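Local coordinates for protein isomaltodextranase (PDB 5AWO) that hydrolyses alpha-1,6-glucosidic linkages in dextran-type polysaccharides, releasing successive isomaltose units from the non-reducing chain ends, at residues 68-72 with 73-77; 209-212 with 213-216; 250-253 with 254-257; 353-356 with 357-360; 565-569 with 570-574. One frame throughout, in Å; residues are numbered along the deposited sequence. Where two conformers were deposited one is given.

Contact 1. Residues 68-72 with 73-77; sequences GNFAD and FGYDI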
loop_
_atom_site.group_PDB
_atom_site.type_symbol
_atom_site.label_atom_id
_atom_site.label_comp_id
_atom_site.label_asym_id
_atom_site.label_seq_id
_atom_site.Cartn_x
_atom_site.Cartn_y
_atom_site.Cartn_z
ATOM N N GLY A 68 -13.219 4.192 -23.303
ATOM C CA GLY A 68 -14.652 4.449 -23.443
ATOM C C GLY A 68 -15.534 4.067 -22.269
ATOM O O GLY A 68 -16.695 4.467 -22.212
ATOM N N ASN A 69 -15.005 3.300 -21.338
ATOM C CA ASN A 69 -15.806 2.894 -20.217
ATOM C C ASN A 69 -15.032 3.336 -18.952
ATOM O O ASN A 69 -15.291 4.397 -18.368
ATOM C CB ASN A 69 -16.106 1.382 -20.325
ATOM C CG ASN A 69 -16.824 0.982 -21.652
ATOM O OD1 ASN A 69 -18.038 0.718 -21.658
ATOM N ND2 ASN A 69 -16.078 0.916 -22.766
ATOM N N PHE A 70 -13.959 2.654 -18.627
ATOM C CA PHE A 70 -13.402 2.779 -17.278
ATOM C C PHE A 70 -12.510 3.967 -16.970
ATOM O O PHE A 70 -12.369 4.341 -15.820
ATOM C CB PHE A 70 -12.675 1.490 -16.929
ATOM C CG PHE A 70 -13.570 0.304 -16.954
ATOM C CD1 PHE A 70 -14.308 -0.032 -15.837
ATOM C CD2 PHE A 70 -13.784 -0.397 -18.123
ATOM C CE1 PHE A 70 -15.179 -1.091 -15.848
ATOM C CE2 PHE A 70 -14.678 -1.456 -18.155
ATOM C CZ PHE A 70 -15.356 -1.823 -16.991
ATOM N N ALA A 71 -11.889 4.560 -17.986
ATOM C CA ALA A 71 -11.057 5.736 -17.744
ATOM C C ALA A 71 -11.842 6.861 -17.107
ATOM O O ALA A 71 -11.326 7.573 -16.262
ATOM C CB ALA A 71 -10.396 6.205 -19.042
ATOM N N ASP A 72 -13.126 6.968 -17.456
ATOM C CA ASP A 72 -13.966 8.016 -16.867
ATOM C C ASP A 72 -14.266 7.788 -15.380
ATOM O O ASP A 72 -14.634 8.726 -14.674
ATOM C CB ASP A 72 -15.273 8.185 -17.650
ATOM C CG ASP A 72 -15.033 8.692 -19.055
ATOM O OD1 ASP A 72 -14.229 9.640 -19.197
ATOM O OD2 ASP A 72 -15.605 8.114 -20.003
ATOM N N PHE A 73 -14.055 6.551 -14.899
ATOM C CA PHE A 73 -14.170 6.207 -13.491
ATOM C C PHE A 73 -12.814 6.153 -12.799
ATOM O O PHE A 73 -12.698 5.673 -11.696
ATOM C CB PHE A 73 -14.885 4.872 -13.357
ATOM C CG PHE A 73 -16.324 4.947 -13.755
ATOM C CD1 PHE A 73 -17.264 5.361 -12.843
ATOM C CD2 PHE A 73 -16.721 4.645 -15.044
ATOM C CE1 PHE A 73 -18.590 5.482 -13.217
ATOM C CE2 PHE A 73 -18.051 4.745 -15.411
ATOM C CZ PHE A 73 -18.979 5.163 -14.490
ATOM N N GLY A 74 -11.796 6.693 -13.446
ATOM C CA GLY A 74 -10.493 6.847 -12.829
ATOM C C GLY A 74 -9.514 5.738 -13.135
ATOM O O GLY A 74 -8.359 5.821 -12.720
ATOM N N TYR A 75 -9.932 4.705 -13.871
ATOM C CA TYR A 75 -9.014 3.606 -14.202
ATOM C C TYR A 75 -8.266 4.065 -15.453
ATOM O O TYR A 75 -8.559 3.622 -16.553
ATOM C CB TYR A 75 -9.762 2.289 -14.445
ATOM C CG TYR A 75 -10.532 1.789 -13.243
ATOM C CD1 TYR A 75 -11.836 2.191 -13.016
ATOM C CD2 TYR A 75 -9.969 0.873 -12.355
ATOM C CE1 TYR A 75 -12.550 1.718 -11.940
ATOM C CE2 TYR A 75 -10.682 0.409 -11.260
ATOM C CZ TYR A 75 -11.965 0.811 -11.075
ATOM O OH TYR A 75 -12.651 0.320 -10.005
ATOM N N ASP A 76 -7.292 4.942 -15.248
ATOM C CA ASP A 76 -6.683 5.626 -16.401
ATOM C C ASP A 76 -5.250 5.262 -16.637
ATOM O O ASP A 76 -4.607 5.880 -17.452
ATOM C CB ASP A 76 -6.857 7.135 -16.311
ATOM C CG ASP A 76 -6.316 7.711 -15.065
ATOM O OD1 ASP A 76 -5.518 7.049 -14.396
ATOM O OD2 ASP A 76 -6.706 8.856 -14.719
ATOM N N ILE A 77 -4.747 4.257 -15.921
ATOM C CA ILE A 77 -3.460 3.621 -16.233
ATOM C C ILE A 77 -3.692 2.256 -16.884
ATOM O O ILE A 77 -4.439 1.449 -16.337
ATOM C CB ILE A 77 -2.636 3.439 -14.952
ATOM C CG1 ILE A 77 -2.245 4.786 -14.326
ATOM C CG2 ILE A 77 -1.416 2.558 -15.212
ATOM C CD1 ILE A 77 -1.732 4.671 -12.907
HETATM O O HOH W 1 -9.487 9.762 -14.978
#
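Phe70 O is gripped by two backbone donors of the following residues. Phe73 N meets Phe70 O at 2.9 Å and Tyr75 N meets it at 3.1 Å. They come from opposite faces of the carbonyl plane. Gly74 N closes a third bond, 3.0 Å to Ala71 O. A water lies within bonding distance of both Ala71 O and Asp76 OD2 and can bridge them. Gly74 has positive phi, and a side chain there would collide with the carbonyl oxygen of Phe73. This is the short turn, 3-10 in character at Ala71 and Asp72, that joins helix 56-68 to strand 77-79 of the TIM barrel. The Phe73 ring turns its edge to Asn69 O, which sits 3.6 Å from CD2 of Phe73. Phe73 CG lies anti to its own carbonyl carbon (chi1 -68°), which swings the ring back toward Asn69. The ring also packs on Thr360 and Leu365. With an alanine here the edge contact to Asn69 O would go and a gap would probably open against Leu365 and Thr360. Tyr75 presents its ring edge to Phe70 O, with CD1 of Tyr75 at 3.6 Å. The CB atoms of Phe70 and Tyr75 touch at 3.9 Å. Tyr75 OH is bonded to Tyr359 O. Tyr75 centres an inverse gamma turn, and its buried carbonyl O has no hydrogen-bond partner in the model. Ala71 CA makes a CH contact to Tyr75 O at 3.5 Å.

Contact 2. Residues 209-212 with 213-216; sequences GRDA and NIGQ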
loop_
_atom_site.group_PDB
_atom_site.type_symbol
_atom_site.label_atom_id
_atom_site.label_comp_id
_atom_site.label_asym_id
_atom_site.label_seq_id
_atom_site.Cartn_x
_atom_site.Cartn_y
_atom_site.Cartn_z
ATOM N N GLY A 209 17.205 -16.377 -4.328
ATOM C CA GLY A 209 17.121 -17.436 -5.300
ATOM C C GLY A 209 16.214 -18.609 -4.952
ATOM O O GLY A 209 16.370 -19.691 -5.555
ATOM N N ARG A 210 15.296 -18.381 -4.003
ATOM C CA ARG A 210 14.423 -19.416 -3.449
ATOM C C ARG A 210 12.970 -19.074 -3.703
ATOM O O ARG A 210 12.589 -17.911 -3.620
ATOM C CB ARG A 210 14.652 -19.576 -1.928
ATOM C CG ARG A 210 16.011 -20.146 -1.516
ATOM C CD ARG A 210 16.104 -20.399 -0.011
ATOM N NE ARG A 210 17.450 -20.847 0.412
ATOM C CZ ARG A 210 17.790 -21.246 1.648
ATOM N NH1 ARG A 210 16.899 -21.306 2.638
ATOM N NH2 ARG A 210 19.055 -21.594 1.907
ATOM N N ASP A 211 12.140 -20.093 -3.941
ATOM C CA ASP A 211 10.686 -19.953 -3.932
ATOM C C ASP A 211 10.095 -21.153 -3.197
ATOM O O ASP A 211 10.338 -22.294 -3.566
ATOM C CB ASP A 211 10.122 -19.838 -5.350
ATOM C CG ASP A 211 8.674 -19.439 -5.355
ATOM O OD1 ASP A 211 7.862 -20.114 -4.661
ATOM O OD2 ASP A 211 8.306 -18.420 -6.006
ATOM N N ALA A 212 9.336 -20.874 -2.150
ATOM C CA ALA A 212 8.799 -21.924 -1.295
ATOM C C ALA A 212 7.813 -22.834 -1.988
ATOM O O ALA A 212 7.510 -23.891 -1.432
ATOM C CB ALA A 212 8.176 -21.319 -0.048
ATOM N N ASN A 213 7.302 -22.448 -3.163
ATOM C CA ASN A 213 6.422 -23.299 -3.942
ATOM C C ASN A 213 7.125 -24.105 -5.030
ATOM O O ASN A 213 6.502 -24.916 -5.702
ATOM C CB ASN A 213 5.311 -22.439 -4.580
ATOM C CG ASN A 213 4.063 -23.239 -4.912
ATOM O OD1 ASN A 213 3.526 -23.137 -6.011
ATOM N ND2 ASN A 213 3.591 -24.036 -3.952
ATOM N N ILE A 214 8.415 -23.852 -5.250
ATOM C CA ILE A 214 9.161 -24.463 -6.371
ATOM C C ILE A 214 10.446 -25.136 -5.909
ATOM O O ILE A 214 10.689 -26.321 -6.203
ATOM C CB ILE A 214 9.524 -23.406 -7.441
ATOM C CG1 ILE A 214 8.269 -22.731 -7.964
ATOM C CG2 ILE A 214 10.271 -24.057 -8.589
ATOM C CD1 ILE A 214 8.534 -21.668 -9.015
ATOM N N GLY A 215 11.286 -24.383 -5.203
ATOM C CA GLY A 215 12.609 -24.824 -4.842
ATOM C C GLY A 215 13.645 -23.738 -5.096
ATOM O O GLY A 215 13.326 -22.557 -5.003
ATOM N N GLN A 216 14.877 -24.138 -5.395
ATOM C CA GLN A 216 15.906 -23.214 -5.844
ATOM C C GLN A 216 15.585 -22.808 -7.258
ATOM O O GLN A 216 15.357 -23.650 -8.147
ATOM C CB GLN A 216 17.304 -23.860 -5.858
ATOM C CG GLN A 216 17.723 -24.535 -4.582
ATOM C CD GLN A 216 17.870 -23.583 -3.429
ATOM O OE1 GLN A 216 18.173 -22.400 -3.621
ATOM N NE2 GLN A 216 17.706 -24.100 -2.209
HETATM O O HOH W 2 4.305 -23.404 -1.256
#
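Asp211 holds CG trans to its main-chain N (chi1 -169°), which carries OD1 round to the backbone N of Asn213. The two residues sit in a tight beta hairpin, strands 210-211 and 215-216, where a classic beta bulge sets two residues, Ile214 and Gly215, against the single Asp211. Asn213 N meets Asp211 OD1 at 2.8 Å on the anti lone pair, the bond of an Asx turn. Asp211 O takes two donors. Gly215 N comes in the carbonyl plane at 2.8 Å from Asp211 O, while Ile214 N reaches the same oxygen from above the plane at 3.0 Å. Asp211 N returns a bond to Gly215 O. The other carboxylate oxygen, OD2, is bonded to Trp205 NE1. Asp211 thus ties the turn to helix 203-208. Its side chain is about 8 Å from that of Asp201, probably the nucleophile. With an alanine in its place, Asn213 N and Trp205 NE1 would probably both lose their acceptor, and the turn would be less firmly held. Arg210 and Gln216 form the non-hydrogen-bonded pair. Their side chains run side by side, with the guanidinium and amide planes at right angles. Arg210 CG lies 3.8 Å from Gln216 OE1.

Contact 3. Residues 250-253 with 254-257; sequences MFQD and GSAE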
loop_
_atom_site.group_PDB
_atom_site.type_symbol
_atom_site.label_atom_id
_atom_site.label_comp_id
_atom_site.label_asym_id
_atom_site.label_seq_id
_atom_site.Cartn_x
_atom_site.Cartn_y
_atom_site.Cartn_z
ATOM N N MET A 250 9.809 -9.768 2.203
ATOM C CA MET A 250 9.411 -8.970 3.354
ATOM C C MET A 250 10.116 -9.357 4.646
ATOM O O MET A 250 9.529 -9.317 5.728
ATOM C CB MET A 250 7.893 -9.070 3.554
ATOM C CG MET A 250 7.063 -8.632 2.361
ATOM S SD MET A 250 7.139 -6.849 2.060
ATOM C CE MET A 250 6.039 -6.261 3.344
ATOM N N PHE A 251 11.391 -9.726 4.546
ATOM C CA PHE A 251 12.119 -10.095 5.744
ATOM C C PHE A 251 12.184 -8.922 6.751
ATOM O O PHE A 251 12.021 -7.746 6.405
ATOM C CB PHE A 251 13.549 -10.544 5.368
ATOM C CG PHE A 251 13.627 -11.823 4.580
ATOM C CD1 PHE A 251 12.876 -12.947 4.921
ATOM C CD2 PHE A 251 14.511 -11.924 3.508
ATOM C CE1 PHE A 251 12.994 -14.131 4.197
ATOM C CE2 PHE A 251 14.627 -13.104 2.784
ATOM C CZ PHE A 251 13.866 -14.209 3.129
ATOM N N GLN A 252 12.413 -9.261 8.011
ATOM C CA GLN A 252 12.506 -8.274 9.081
ATOM C C GLN A 252 11.288 -7.339 9.077
ATOM O O GLN A 252 11.409 -6.119 9.103
ATOM C CB GLN A 252 13.796 -7.459 8.953
ATOM C CG GLN A 252 15.076 -8.272 8.925
ATOM C CD GLN A 252 16.296 -7.367 8.929
ATOM O OE1 GLN A 252 16.500 -6.581 8.004
ATOM N NE2 GLN A 252 17.100 -7.450 9.987
ATOM N N ASP A 253 10.107 -7.960 9.039
ATOM C CA ASP A 253 8.834 -7.244 9.090
ATOM C C ASP A 253 8.760 -6.202 7.976
ATOM O O ASP A 253 8.296 -5.092 8.166
ATOM C CB ASP A 253 8.655 -6.619 10.471
ATOM C CG ASP A 253 7.202 -6.261 10.793
ATOM O OD1 ASP A 253 6.265 -6.753 10.126
ATOM O OD2 ASP A 253 7.003 -5.491 11.756
ATOM N N GLY A 254 9.199 -6.601 6.794
ATOM C CA GLY A 254 9.132 -5.747 5.631
ATOM C C GLY A 254 10.032 -4.514 5.612
ATOM O O GLY A 254 9.739 -3.555 4.893
ATOM N N SER A 255 11.147 -4.541 6.346
ATOM C CA SER A 255 11.911 -3.314 6.537
ATOM C C SER A 255 12.474 -2.691 5.243
ATOM O O SER A 255 12.390 -1.485 5.060
ATOM C CB SER A 255 13.044 -3.552 7.542
ATOM O OG SER A 255 13.962 -4.487 7.058
ATOM N N ALA A 256 13.043 -3.514 4.376
ATOM C CA ALA A 256 13.666 -3.011 3.150
ATOM C C ALA A 256 12.622 -2.467 2.186
ATOM O O ALA A 256 12.817 -1.421 1.520
ATOM C CB ALA A 256 14.508 -4.091 2.503
ATOM N N GLU A 257 11.499 -3.174 2.099
ATOM C CA GLU A 257 10.410 -2.762 1.218
ATOM C C GLU A 257 9.723 -1.490 1.689
ATOM O O GLU A 257 9.424 -0.584 0.910
ATOM C CB GLU A 257 9.429 -3.944 1.083
ATOM C CG GLU A 257 10.048 -5.184 0.408
ATOM C CD GLU A 257 10.773 -6.150 1.332
ATOM O OE1 GLU A 257 10.844 -5.892 2.552
ATOM O OE2 GLU A 257 11.285 -7.175 0.821
HETATM O O HOH W 3 12.945 -9.068 2.077
HETATM O O HOH W 4 12.887 -6.487 4.169
HETATM O O HOH W 5 15.653 -4.381 9.351
#
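Glu257 OE2 accepts from Met250 N at 3.3 Å, met from well above the carboxylate plane. Tyr226 OH bonds to the same oxygen. A water that takes the hydrogen of Phe251 N also lies within bonding distance of OE2. A second water accepts from Ala256 N at 3.0 Å and sits close to both Phe251 O and Glu257 OE1. It stands in for the helical acceptor that Ala256 N lacks at this kink. Gly254 N gives its hydrogen to Met250 O at 2.9 Å. Ser255 N makes two weak bonds, to Phe251 O and Gln252 O. The Gln252 amide oxygen is held by Arg223, and Asp253 OD1 by His304. Met250 is bent at chi2 and chi3, which lays SD across the Glu257 chain, 3.7 Å from CG of Glu257. Its CE lies 3.9 Å from Gly254 CA, where a CB would clash with it. Residues 252 to 254 have positive phi, near left-handed helical angles, before right-handed geometry begins at Ser255. The stretch is the irregular start of helix 251-260, between the parallel strands 242-245 and 263-265 of the GH27 TIM barrel, with the side chain of Glu257 about 10 Å from that of Asp262, the probable proton donor.

Contact 4. Residues 353-356 with 357-360; sequences GNNA and WVYT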
loop_
_atom_site.group_PDB
_atom_site.type_symbol
_atom_site.label_atom_id
_atom_site.label_comp_id
_atom_site.label_asym_id
_atom_site.label_seq_id
_atom_site.Cartn_x
_atom_site.Cartn_y
_atom_site.Cartn_z
ATOM N N GLY A 353 -17.902 -9.160 -19.772
ATOM C CA GLY A 353 -19.314 -9.571 -19.793
ATOM C C GLY A 353 -20.204 -8.465 -19.261
ATOM O O GLY A 353 -20.085 -7.321 -19.699
ATOM N N ASN A 354 -21.099 -8.801 -18.318
ATOM C CA ASN A 354 -21.959 -7.785 -17.689
ATOM C C ASN A 354 -21.390 -7.340 -16.351
ATOM O O ASN A 354 -22.176 -7.066 -15.462
ATOM C CB ASN A 354 -23.387 -8.285 -17.270
ATOM C CG ASN A 354 -24.105 -9.142 -18.288
ATOM O OD1 ASN A 354 -23.966 -8.948 -19.503
ATOM N ND2 ASN A 354 -24.978 -10.056 -17.776
ATOM N N ASN A 355 -20.070 -7.342 -16.152
ATOM C CA ASN A 355 -19.519 -7.067 -14.815
ATOM C C ASN A 355 -18.858 -5.727 -14.623
ATOM O O ASN A 355 -18.273 -5.482 -13.575
ATOM C CB ASN A 355 -18.554 -8.189 -14.427
ATOM C CG ASN A 355 -19.265 -9.458 -14.124
ATOM O OD1 ASN A 355 -20.323 -9.421 -13.489
ATOM N ND2 ASN A 355 -18.707 -10.570 -14.527
ATOM N N ALA A 356 -18.949 -4.822 -15.589
ATOM C CA ALA A 356 -18.383 -3.472 -15.409
ATOM C C ALA A 356 -18.841 -2.782 -14.141
ATOM O O ALA A 356 -18.084 -2.069 -13.470
ATOM C CB ALA A 356 -18.717 -2.589 -16.613
ATOM N N TRP A 357 -20.112 -2.998 -13.796
ATOM C CA TRP A 357 -20.683 -2.393 -12.604
ATOM C C TRP A 357 -19.876 -2.607 -11.296
ATOM O O TRP A 357 -19.898 -1.782 -10.394
ATOM C CB TRP A 357 -22.135 -2.891 -12.414
ATOM C CG TRP A 357 -22.183 -4.382 -12.179
ATOM C CD1 TRP A 357 -22.306 -5.370 -13.124
ATOM C CD2 TRP A 357 -22.064 -5.046 -10.926
ATOM N NE1 TRP A 357 -22.254 -6.593 -12.535
ATOM C CE2 TRP A 357 -22.095 -6.432 -11.185
ATOM C CE3 TRP A 357 -21.905 -4.607 -9.606
ATOM C CZ2 TRP A 357 -22.018 -7.374 -10.168
ATOM C CZ3 TRP A 357 -21.803 -5.548 -8.600
ATOM C CH2 TRP A 357 -21.864 -6.931 -8.895
ATOM N N VAL A 358 -19.163 -3.735 -11.200
ATOM C CA VAL A 358 -18.378 -4.093 -9.999
ATOM C C VAL A 358 -17.396 -2.965 -9.653
ATOM O O VAL A 358 -17.139 -2.627 -8.484
ATOM C CB VAL A 358 -17.552 -5.416 -10.254
ATOM C CG1 VAL A 358 -16.585 -5.744 -9.102
ATOM C CG2 VAL A 358 -18.504 -6.600 -10.499
ATOM N N TYR A 359 -16.863 -2.384 -10.714
ATOM C CA TYR A 359 -15.730 -1.473 -10.632
ATOM C C TYR A 359 -16.151 -0.002 -10.620
ATOM O O TYR A 359 -15.327 0.876 -10.340
ATOM C CB TYR A 359 -14.833 -1.731 -11.821
ATOM C CG TYR A 359 -14.270 -3.125 -11.860
ATOM C CD1 TYR A 359 -13.596 -3.658 -10.748
ATOM C CD2 TYR A 359 -14.400 -3.933 -12.975
ATOM C CE1 TYR A 359 -13.045 -4.925 -10.772
ATOM C CE2 TYR A 359 -13.850 -5.204 -13.009
ATOM C CZ TYR A 359 -13.184 -5.703 -11.902
ATOM O OH TYR A 359 -12.619 -6.964 -11.940
ATOM N N THR A 360 -17.417 0.273 -10.921
ATOM C CA THR A 360 -17.863 1.636 -11.232
ATOM C C THR A 360 -18.961 2.159 -10.298
ATOM O O THR A 360 -19.710 3.075 -10.668
ATOM C CB THR A 360 -18.294 1.736 -12.701
ATOM O OG1 THR A 360 -19.400 0.851 -12.937
ATOM C CG2 THR A 360 -17.124 1.401 -13.619
HETATM O O HOH W 6 -22.828 -9.753 -13.388
#
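The Trp357 indole has Asn355 O and Val358 CG2 over one face, 4.1 Å and 3.5 Å above the plane, both offset toward the rim. At its edge, in plane, lie Asn354 O and a water. That water accepts a weak bond from Trp357 NE1 and also lies within bonding distance of Asn355 OD1. The Asn355 amide runs alongside the indole, with the two planes 66° apart, and its OD1 is 3.6 Å from Trp357 NE1. Trp357 CG sits between its own backbone N and carbonyl carbon (chi1 63°), which folds the ring back over the preceding residues. Val358 serves two rings: CG2 goes to the indole, while CG1 lies 3.9 Å above one face of the Tyr359 ring. The backbone is tied by bonds three residues apart, as in a 3-10 turn. Val358 N meets Asn355 O at 3.1 Å and Tyr359 N meets Ala356 O at 3.0 Å. Thr360 CG2 also touches Ala356 O, at 3.6 Å. Tyr359 OH is bonded to Asp347. Beyond the turn, Trp357 and Val358 pack on helix 326-339, and Ala356 and Thr360 on Phe70. The arrangement is an irregular helical turn in the link from strand 343-345, the last strand of the TIM barrel, to helix 362-370.

Contact 5. Residues 565-569 with 570-574; sequences PGLAT and WDTWG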
loop_
_atom_site.group_PDB
_atom_site.type_symbol
_atom_site.label_atom_id
_atom_site.label_comp_id
_atom_site.label_asym_id
_atom_site.label_seq_id
_atom_site.Cartn_x
_atom_site.Cartn_y
_atom_site.Cartn_z
ATOM N N PRO A 565 1.959 15.357 31.032
ATOM C CA PRO A 565 2.177 15.152 32.480
ATOM C C PRO A 565 2.085 13.704 32.950
ATOM O O PRO A 565 1.259 12.935 32.434
ATOM C CB PRO A 565 1.069 15.997 33.126
ATOM C CG PRO A 565 0.754 17.053 32.131
ATOM C CD PRO A 565 0.994 16.435 30.766
ATOM N N GLY A 566 2.928 13.335 33.914
ATOM C CA GLY A 566 2.891 12.019 34.535
ATOM C C GLY A 566 1.601 11.849 35.322
ATOM O O GLY A 566 1.105 12.805 35.931
ATOM N N LEU A 567 1.062 10.635 35.289
ATOM C CA LEU A 567 -0.173 10.274 35.967
ATOM C C LEU A 567 0.098 9.047 36.822
ATOM O O LEU A 567 1.117 8.380 36.661
ATOM C CB LEU A 567 -1.286 9.992 34.936
ATOM C CG LEU A 567 -1.603 11.111 33.935
ATOM C CD1 LEU A 567 -2.569 10.633 32.854
ATOM C CD2 LEU A 567 -2.166 12.343 34.618
ATOM N N ALA A 568 -0.825 8.725 37.725
ATOM C CA ALA A 568 -0.548 7.766 38.788
ATOM C C ALA A 568 -0.268 6.360 38.301
ATOM O O ALA A 568 0.623 5.682 38.812
ATOM C CB ALA A 568 -1.701 7.743 39.786
ATOM N N THR A 569 -1.051 5.900 37.330
ATOM C CA THR A 569 -0.923 4.531 36.872
ATOM C C THR A 569 -1.086 4.531 35.360
ATOM O O THR A 569 -1.563 5.495 34.791
ATOM C CB THR A 569 -2.007 3.629 37.475
ATOM O OG1 THR A 569 -3.276 3.991 36.929
ATOM C CG2 THR A 569 -2.067 3.752 39.026
ATOM N N TRP A 570 -0.662 3.445 34.742
ATOM C CA TRP A 570 -0.842 3.259 33.301
ATOM C C TRP A 570 -2.319 3.119 32.901
ATOM O O TRP A 570 -2.628 3.300 31.725
ATOM C CB TRP A 570 -0.015 2.066 32.808
ATOM C CG TRP A 570 1.456 2.406 32.660
ATOM C CD1 TRP A 570 2.488 1.920 33.418
ATOM C CD2 TRP A 570 2.042 3.315 31.717
ATOM N NE1 TRP A 570 3.676 2.473 33.000
ATOM C CE2 TRP A 570 3.437 3.334 31.965
ATOM C CE3 TRP A 570 1.530 4.122 30.690
ATOM C CZ2 TRP A 570 4.318 4.115 31.215
ATOM C CZ3 TRP A 570 2.398 4.887 29.949
ATOM C CH2 TRP A 570 3.780 4.884 30.211
ATOM N N ASP A 571 -3.205 2.832 33.868
ATOM C CA ASP A 571 -4.681 2.829 33.674
ATOM C C ASP A 571 -5.342 4.211 33.760
ATOM O O ASP A 571 -6.558 4.324 33.608
ATOM C CB ASP A 571 -5.375 1.986 34.757
ATOM C CG ASP A 571 -5.030 0.532 34.694
ATOM O OD1 ASP A 571 -4.218 0.141 33.828
ATOM O OD2 ASP A 571 -5.568 -0.225 35.537
ATOM N N THR A 572 -4.565 5.246 34.055
ATOM C CA THR A 572 -5.067 6.603 34.103
ATOM C C THR A 572 -4.835 7.298 32.766
ATOM O O THR A 572 -3.731 7.245 32.233
ATOM C CB THR A 572 -4.352 7.409 35.221
ATOM O OG1 THR A 572 -4.321 6.624 36.416
ATOM C CG2 THR A 572 -5.057 8.704 35.500
ATOM N N TRP A 573 -5.859 7.989 32.268
ATOM C CA TRP A 573 -5.795 8.699 30.999
ATOM C C TRP A 573 -6.025 10.190 31.205
ATOM O O TRP A 573 -6.902 10.603 31.989
ATOM C CB TRP A 573 -6.832 8.109 30.005
ATOM C CG TRP A 573 -6.588 6.637 29.758
ATOM C CD1 TRP A 573 -7.025 5.603 30.501
ATOM C CD2 TRP A 573 -5.813 6.059 28.688
ATOM N NE1 TRP A 573 -6.568 4.404 29.987
ATOM C CE2 TRP A 573 -5.825 4.665 28.869
ATOM C CE3 TRP A 573 -5.108 6.590 27.611
ATOM C CZ2 TRP A 573 -5.153 3.788 28.006
ATOM C CZ3 TRP A 573 -4.440 5.726 26.766
ATOM C CH2 TRP A 573 -4.465 4.349 26.967
ATOM N N GLY A 574 -5.233 11.003 30.519
ATOM C CA GLY A 574 -5.435 12.443 30.498
ATOM C C GLY A 574 -5.558 12.993 29.095
ATOM O O GLY A 574 -5.384 12.264 28.114
HETATM O O HOH W 7 -1.076 7.457 32.695
#
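Thr569 to Thr572 form a type I beta turn, closed by Thr572 N to Thr569 O at 3.1 Å. One water donates to Thr569 O at 2.9 Å and to Thr572 O at 2.7 Å, so it bridges the two ends of the turn. The residues before the turn are mainly extended, with Ala568 the exception in helical angles. The hydroxyls of the two threonines also meet: Thr569 OG1 and Thr572 OG1 are 2.9 Å apart and hydrogen-bonded. Their side chains cross at about a right angle. The first torsion of Thr569 (chi1 69°) sets OG1 between its own N and carbonyl carbon, within reach of Asp571 N, which gives it a weak bond at 3.3 Å, as in an ST turn. Thr572 OG1 lies beside its own backbone N (chi1 -47°), and its methyl CG2 turns to Leu567 instead. Leu567 CB is 4.0 Å from Thr572 CG2. Further out, Leu567 CD1 packs on the main chain, 3.6 Å from Gly574 N and the same distance from Thr572 O. Trp570 O lies over one face of the Trp573 indole, offset toward its rim. The rings have other neighbours: Trp570 meets His493, and Trp573 makes an edge-to-face contact with Phe501 and bonds Pro494 O through NE1. The loop lies on the surface of the carbohydrate-binding module. It leads from strand 555-564 in one antiparallel sheet to strand 574-582 in another, with Leu567, Trp570 and Trp573 packing on strand 526-535.

Overall arrangement
All five contacts are local and follow one another along the chain, so none nests in or crosses another. Contact 1 closes the turn from helix 56-68 into barrel strand 77-79. Contact 2 closes the hairpin after helix 203-208, and contact 3 shapes the start of helix 251-260; their nearest atoms are about 7 Å apart, without touching. Contact 4 lies after the last barrel strand, 343-345. It comes back to contact 1: Tyr75 OH bonds to Tyr359 O, and Phe70 and Phe73 pack on Ala356 and Thr360. This joins early and late parts of the barrel. Contact 5 stands apart in the carbohydrate-binding module, where it links two sheets.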